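Local coordinates for protein ribulose bisphosphate carboxylase (Hyperthermus butylicus DSM 5456, PDB 6HUN) that probably catalyses the carboxylation of ribulose 1,5-bisphosphate to two molecules of 3-phosphoglycerate, consistent with a role in archaeal AMP degradation, at residues Gly156-Gly159 and Val160-Ile163; Arg394-Gly397 and Lys398-Met402; Ala425-Ala428 and Ala429-Ile433. One frame throughout, in Å; residues are numbered along the deposited sequence.

Contact 1: Gly156-Gly159 and Val160-Ile163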
loop_
_atom_site.group_PDB
_atom_site.type_symbol
_atom_site.label_atom_id
_atom_site.label_comp_id
_atom_site.label_asym_id
_atom_site.label_seq_id
_atom_site.Cartn_x
_atom_site.Cartn_y
_atom_site.Cartn_z
ATOM N N GLY A 156 -23.043 -2.644 -6.356
ATOM C CA GLY A 156 -23.378 -3.465 -5.197
ATOM C C GLY A 156 -23.877 -4.853 -5.603
ATOM O O GLY A 156 -23.896 -5.234 -6.778
ATOM N N ILE A 157 -24.281 -5.614 -4.591
ATOM C CA ILE A 157 -24.843 -6.946 -4.826
ATOM C C ILE A 157 -25.979 -6.874 -5.848
ATOM O O ILE A 157 -26.022 -7.613 -6.845
ATOM C CB ILE A 157 -25.329 -7.513 -3.494
ATOM C CG1 ILE A 157 -24.062 -7.727 -2.587
ATOM C CG2 ILE A 157 -26.040 -8.859 -3.734
ATOM C CD1 ILE A 157 -24.384 -8.388 -1.227
ATOM N N GLN A 158 -26.923 -5.984 -5.615
ATOM C CA GLN A 158 -28.119 -6.000 -6.460
ATOM C C GLN A 158 -27.805 -5.544 -7.872
ATOM O O GLN A 158 -28.349 -6.089 -8.836
ATOM C CB GLN A 158 -29.229 -5.188 -5.819
ATOM C CG GLN A 158 -29.851 -5.859 -4.548
ATOM C CD GLN A 158 -30.175 -7.390 -4.633
ATOM O OE1 GLN A 158 -30.788 -7.892 -5.585
ATOM N NE2 GLN A 158 -29.772 -8.119 -3.596
ATOM N N GLY A 159 -26.890 -4.571 -8.040
ATOM C CA GLY A 159 -26.576 -4.154 -9.387
ATOM C C GLY A 159 -25.808 -5.191 -10.173
ATOM O O GLY A 159 -25.982 -5.287 -11.393
ATOM N N VAL A 160 -24.943 -5.973 -9.502
ATOM C CA VAL A 160 -24.237 -7.048 -10.183
ATOM C C VAL A 160 -25.217 -8.167 -10.531
ATOM O O VAL A 160 -25.158 -8.758 -11.626
ATOM C CB VAL A 160 -23.114 -7.583 -9.294
ATOM C CG1 VAL A 160 -22.522 -8.901 -9.826
ATOM C CG2 VAL A 160 -22.007 -6.387 -9.057
ATOM N N ARG A 161 -26.099 -8.492 -9.603
ATOM C CA ARG A 161 -27.099 -9.526 -9.958
ATOM C C ARG A 161 -27.905 -9.086 -11.171
ATOM O O ARG A 161 -28.366 -9.917 -11.979
ATOM C CB ARG A 161 -28.018 -9.801 -8.777
ATOM C CG ARG A 161 -27.374 -10.531 -7.607
ATOM C CD ARG A 161 -28.427 -10.948 -6.603
ATOM N NE ARG A 161 -27.884 -11.883 -5.619
ATOM C CZ ARG A 161 -27.539 -13.145 -5.851
ATOM N NH1 ARG A 161 -27.684 -13.690 -7.051
ATOM N NH2 ARG A 161 -27.011 -13.856 -4.873
ATOM N N GLU A 162 -28.178 -7.793 -11.273
ATOM C CA GLU A 162 -29.018 -7.367 -12.386
ATOM C C GLU A 162 -28.232 -7.392 -13.684
ATOM O O GLU A 162 -28.777 -7.770 -14.724
ATOM C CB GLU A 162 -29.609 -5.991 -12.141
ATOM C CG GLU A 162 -30.625 -5.989 -11.010
ATOM C CD GLU A 162 -30.759 -4.612 -10.365
ATOM O OE1 GLU A 162 -31.894 -4.246 -9.973
ATOM O OE2 GLU A 162 -29.723 -3.905 -10.244
ATOM N N ILE A 163 -26.952 -6.999 -13.645
ATOM C CA ILE A 163 -26.056 -7.161 -14.797
ATOM C C ILE A 163 -26.065 -8.606 -15.323
ATOM O O ILE A 163 -26.191 -8.858 -16.533
ATOM C CB ILE A 163 -24.627 -6.731 -14.416
ATOM C CG1 ILE A 163 -24.514 -5.216 -14.320
ATOM C CG2 ILE A 163 -23.609 -7.347 -15.404
ATOM C CD1 ILE A 163 -23.195 -4.788 -13.558
#
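With CG1 beside the backbone N (chi1 -66°), Ile-157 has its CG2 branch anti to that N, and Arg-161, one helical turn on, swings CG opposite its own carbonyl carbon (chi1 -70°) before running out extended to NE. The two side chains therefore lie alongside each other and point the same way, with Ile-157 CG2 4.0 Å from Arg-161 NE. Gln-158 slants across the arginine chain, OE1 packing 4.0 Å from Arg-161 CD. Helical backbone bonds run beneath them: Arg-161 N reaches Ile-157 O at 2.9 Å, and Ile-163 N reaches Gly-159 O at 3.0 Å. Val-160 CG2 packs against the oxygen of Gly-156, whose positive phi at the start of this stretch suits a residue without a side chain. The polar partners of the guanidinium come from later in the chain: NH2 makes a salt bridge with Asp-399, while NH1 donates to the carbonyls of Ile-166 and Arg-169. This helix, 156-164, precedes the first barrel strand, 171-174. Ile-157, Val-160 and Arg-161 rest on Phe-377 of strand 377-380, and Val-160 and Ile-163 on Phe-265 of strand 265-269.

Contact 2: Arg394-Gly397 and Lys398-Met402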
loop_
_atom_site.group_PDB
_atom_site.type_symbol
_atom_site.label_atom_id
_atom_site.label_comp_id
_atom_site.label_asym_id
_atom_site.label_seq_id
_atom_site.Cartn_x
_atom_site.Cartn_y
_atom_site.Cartn_z
ATOM N N ARG A 394 -24.320 -22.529 2.888
ATOM C CA ARG A 394 -25.108 -22.495 4.133
ATOM C C ARG A 394 -24.458 -21.570 5.167
ATOM O O ARG A 394 -25.158 -20.893 5.939
ATOM C CB ARG A 394 -25.261 -23.898 4.738
ATOM C CG ARG A 394 -26.383 -24.025 5.794
ATOM C CD ARG A 394 -26.372 -25.407 6.493
ATOM N NE ARG A 394 -25.053 -25.733 7.028
ATOM C CZ ARG A 394 -24.528 -25.180 8.118
ATOM N NH1 ARG A 394 -25.226 -24.273 8.803
ATOM N NH2 ARG A 394 -23.300 -25.520 8.518
ATOM N N VAL A 395 -23.121 -21.563 5.213
ATOM C CA VAL A 395 -22.380 -20.805 6.202
ATOM C C VAL A 395 -22.194 -19.353 5.775
ATOM O O VAL A 395 -22.385 -18.440 6.574
ATOM C CB VAL A 395 -21.032 -21.494 6.476
ATOM C CG1 VAL A 395 -20.142 -20.585 7.286
ATOM C CG2 VAL A 395 -21.269 -22.847 7.205
ATOM N N MET A 396 -21.873 -19.096 4.515
ATOM C CA MET A 396 -21.621 -17.712 4.059
ATOM C C MET A 396 -22.821 -17.022 3.448
ATOM O O MET A 396 -22.740 -15.812 3.163
ATOM C CB MET A 396 -20.505 -17.696 3.046
ATOM C CG MET A 396 -19.172 -17.890 3.673
ATOM S SD MET A 396 -17.993 -17.689 2.375
ATOM C CE MET A 396 -18.001 -15.907 2.089
ATOM N N GLY A 397 -23.890 -17.761 3.173
ATOM C CA GLY A 397 -25.100 -17.222 2.567
ATOM C C GLY A 397 -25.081 -17.312 1.047
ATOM O O GLY A 397 -24.068 -17.622 0.428
ATOM N N LYS A 398 -26.249 -17.069 0.431
ATOM C CA LYS A 398 -26.325 -17.113 -1.029
ATOM C C LYS A 398 -25.705 -15.890 -1.712
ATOM O O LYS A 398 -25.383 -15.951 -2.909
ATOM C CB LYS A 398 -27.783 -17.230 -1.485
ATOM C CG LYS A 398 -28.514 -18.405 -0.846
ATOM C CD LYS A 398 -30.021 -18.437 -1.185
ATOM C CE LYS A 398 -30.706 -19.598 -0.440
ATOM N NZ LYS A 398 -32.041 -19.238 0.167
ATOM N N ASP A 399 -25.548 -14.781 -0.996
ATOM C CA ASP A 399 -25.037 -13.565 -1.634
ATOM C C ASP A 399 -23.508 -13.539 -1.565
ATOM O O ASP A 399 -22.883 -12.770 -0.815
ATOM C CB ASP A 399 -25.661 -12.320 -1.004
ATOM C CG ASP A 399 -27.050 -12.025 -1.538
ATOM O OD1 ASP A 399 -27.438 -12.595 -2.589
ATOM O OD2 ASP A 399 -27.755 -11.215 -0.902
ATOM N N ILE A 400 -22.896 -14.402 -2.398
ATOM C CA ILE A 400 -21.448 -14.537 -2.500
ATOM C C ILE A 400 -21.093 -14.800 -3.949
ATOM O O ILE A 400 -21.899 -15.301 -4.733
ATOM C CB ILE A 400 -20.875 -15.706 -1.640
ATOM C CG1 ILE A 400 -21.459 -17.046 -2.116
ATOM C CG2 ILE A 400 -21.205 -15.492 -0.194
ATOM C CD1 ILE A 400 -20.975 -18.253 -1.284
ATOM N N ILE A 401 -19.827 -14.561 -4.266
ATOM C CA ILE A 401 -19.206 -15.063 -5.479
ATOM C C ILE A 401 -18.263 -16.186 -5.062
ATOM O O ILE A 401 -17.441 -16.010 -4.162
ATOM C CB ILE A 401 -18.456 -13.946 -6.218
ATOM C CG1 ILE A 401 -19.427 -12.830 -6.599
ATOM C CG2 ILE A 401 -17.725 -14.558 -7.429
ATOM C CD1 ILE A 401 -18.650 -11.516 -6.952
ATOM N N MET A 402 -18.437 -17.389 -5.639
ATOM C CA MET A 402 -17.493 -18.462 -5.387
ATOM C C MET A 402 -16.516 -18.599 -6.532
ATOM O O MET A 402 -16.908 -18.689 -7.696
ATOM C CB MET A 402 -18.238 -19.790 -5.175
ATOM C CG MET A 402 -19.555 -19.549 -4.528
ATOM S SD MET A 402 -20.382 -21.131 -3.949
ATOM C CE MET A 402 -19.262 -21.496 -2.651
#
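The link from helix 389-396 into strand 401-403, the second half of a beta-alpha-beta unit that starts with strand 377-380, is where Met-396 and Ile-400 pack together. Met-396 crosses Ile-400 at about a right angle, and its chain, bent at the sulfur (chi3 74°), carries the methyl CE to 4.0 Å from Ile-400 CG2. Met-396 CB lies equally near that branch, so CG2 is touched by the root and the end of the methionine. Ile-400 has CG1 wedged between the backbone N and the carbonyl carbon (chi1 62°), which sets both of its branches against the turn: CG2 is 3.7 Å from Met-396 O, and CD1 is 3.6 Å from Gly-397 O. Trimming this isoleucine to an alanine is likely to open a gap under the Gly-397 carbonyl and take from Met-396 CE one of its apolar neighbours. Gly-397, first residue beyond the helix, has positive phi (91°), at backbone angles where a side chain would jam against the preceding carbonyl oxygen. Beyond it, Asp-399 sits at the centre of an inverse gamma turn, closed by a weak bond of 3.0 Å from Ile-400 N to Lys-398 O. Arg-352 of helix 339-352 donates from NH1 to the carbonyl oxygens of both Met-396 and Asp-399, bridging the two. The hydrophobic pair is buried, with Val-392 packing on Ile-400 and Thr-348 on Met-396. Such a short turn, leading from a helix on the outside back into the barrel wall, belongs to the TIM-barrel fold of the Rubisco catalytic domain.

Contact 3: Ala425-Ala428 and Ala429-Ile433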
loop_
_atom_site.group_PDB
_atom_site.type_symbol
_atom_site.label_atom_id
_atom_site.label_comp_id
_atom_site.label_asym_id
_atom_site.label_seq_id
_atom_site.Cartn_x
_atom_site.Cartn_y
_atom_site.Cartn_z
ATOM N N ALA A 425 -24.186 -28.723 -8.386
ATOM C CA ALA A 425 -23.948 -28.692 -6.950
ATOM C C ALA A 425 -24.631 -27.491 -6.314
ATOM O O ALA A 425 -25.270 -27.622 -5.265
ATOM C CB ALA A 425 -22.446 -28.687 -6.668
ATOM N N VAL A 426 -24.529 -26.312 -6.952
ATOM C CA VAL A 426 -25.231 -25.128 -6.458
ATOM C C VAL A 426 -26.734 -25.317 -6.505
ATOM O O VAL A 426 -27.458 -24.844 -5.616
ATOM C CB VAL A 426 -24.792 -23.894 -7.270
ATOM C CG1 VAL A 426 -25.688 -22.670 -6.989
ATOM C CG2 VAL A 426 -23.365 -23.590 -6.882
ATOM N N GLU A 427 -27.220 -25.965 -7.577
ATOM C CA GLU A 427 -28.638 -26.261 -7.745
ATOM C C GLU A 427 -29.166 -27.129 -6.609
ATOM O O GLU A 427 -30.228 -26.845 -6.044
ATOM C CB GLU A 427 -28.858 -26.944 -9.094
ATOM C CG GLU A 427 -30.285 -26.825 -9.616
ATOM C CD GLU A 427 -30.636 -25.379 -9.967
ATOM O OE1 GLU A 427 -30.601 -25.027 -11.165
ATOM O OE2 GLU A 427 -30.953 -24.600 -9.040
ATOM N N ALA A 428 -28.408 -28.152 -6.218
ATOM C CA ALA A 428 -28.814 -28.974 -5.081
ATOM C C ALA A 428 -28.950 -28.135 -3.812
ATOM O O ALA A 428 -29.926 -28.278 -3.068
ATOM C CB ALA A 428 -27.818 -30.114 -4.885
ATOM N N ALA A 429 -28.016 -27.212 -3.585
ATOM C CA ALA A 429 -28.073 -26.365 -2.397
ATOM C C ALA A 429 -29.280 -25.430 -2.424
ATOM O O ALA A 429 -29.954 -25.257 -1.405
ATOM C CB ALA A 429 -26.776 -25.558 -2.257
ATOM N N MET A 430 -29.553 -24.791 -3.574
ATOM C CA MET A 430 -30.736 -23.935 -3.688
ATOM C C MET A 430 -32.024 -24.721 -3.465
ATOM O O MET A 430 -32.991 -24.201 -2.897
ATOM C CB MET A 430 -30.783 -23.263 -5.064
ATOM C CG MET A 430 -29.532 -22.464 -5.419
ATOM S SD MET A 430 -29.238 -21.169 -4.211
ATOM C CE MET A 430 -30.736 -20.223 -4.365
ATOM N N LYS A 431 -32.071 -25.954 -3.942
ATOM C CA LYS A 431 -33.262 -26.800 -3.863
ATOM C C LYS A 431 -33.353 -27.608 -2.565
ATOM O O LYS A 431 -34.354 -28.310 -2.359
ATOM C CB LYS A 431 -33.281 -27.749 -5.048
ATOM C CG LYS A 431 -33.400 -27.110 -6.414
ATOM C CD LYS A 431 -33.558 -28.208 -7.464
ATOM C CE LYS A 431 -33.624 -27.683 -8.888
ATOM N NZ LYS A 431 -33.417 -28.857 -9.805
ATOM N N GLY A 432 -32.347 -27.534 -1.697
ATOM C CA GLY A 432 -32.387 -28.236 -0.423
ATOM C C GLY A 432 -32.279 -29.730 -0.562
ATOM O O GLY A 432 -32.828 -30.476 0.273
ATOM N N ILE A 433 -31.581 -30.202 -1.593
ATOM C CA ILE A 433 -31.467 -31.630 -1.883
ATOM C C ILE A 433 -30.077 -32.093 -1.481
ATOM O O ILE A 433 -29.079 -31.410 -1.747
ATOM C CB ILE A 433 -31.713 -31.922 -3.375
ATOM C CG1 ILE A 433 -33.058 -31.375 -3.816
ATOM C CG2 ILE A 433 -31.627 -33.406 -3.645
ATOM C CD1 ILE A 433 -33.447 -31.821 -5.210
#
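Glu-427 and Lys-431 slant across each other one turn apart, touching through their methylene groups. The closest approach is Glu-427 CG to Lys-431 CE, 3.5 Å. Glu-427 starts out with CG opposite the backbone N (chi1 -158°) and then bends at chi2 (67°), which turns the carboxylate off to one flank while the extended lysine passes beside CG. The charged ends consequently stay apart, with Glu-427 OE1 4.9 Å from Lys-431 NZ; any attraction between them is probably modest, and the ammonium instead has a hydrogen bond to the hydroxyl of Tyr-438.

Val-426 and Met-430 take a different relation: they run alongside and point the same way, with Val-426 CG1 4.2 Å from Met-430 CG. The methionine then bends twice, and its side chain also packs on Arg-169 and Lys-398. Glu-427 crosses Met-430 at about a right angle, OE2 lying 4.2 Å from Met-430 CB. Beneath these side chains the helical ladder continues, with Met-430 N bonded to Val-426 O and Lys-431 N to Glu-427 O, each at 2.9 Å.

At the end of the helix the chain turns at Gly-432 with positive phi, a backbone shape that glycine adopts easily. The carbonyl oxygen of Ala-428 accepts a nearly straight bond from Ile-433 N at 2.9 Å (168° at the hydrogen). The methyl of Ala-428 packs 3.6 Å from Ile-433 O, and on its outer side meets Leu-435 and Tyr-438 of helix 435-438. On another face, Ala-429 lies against Pro-390 and Ile-393 of helix 389-396. Together with a weak bond from Gly-432 N to Ala-429 O, the bond from Ile-433 back to Ala-428, made round a glycine in the left-handed helical conformation, makes a Schellman motif, here ending helix 415-431.

Overall arrangement
From the N terminus, contact 1 comes first, on the helix that leads into the first barrel strand; contact 2 follows far along the chain, at the passage into the last strand, and contact 3 lies soon after, on a late helix of the catalytic domain. All three are short continuous stretches in series, so none encloses or crosses another. In space contact 2 touches both of the others: the salt bridge from Arg-161 NH2 to Asp-399 OD1, 2.6 Å, ties the early helix to the approach to strand 401-403. Toward contact 3, Lys-398 CD packs 3.7 Å from Met-430 CE. Contacts 1 and 3 remain about 7 Å apart at their nearest atoms.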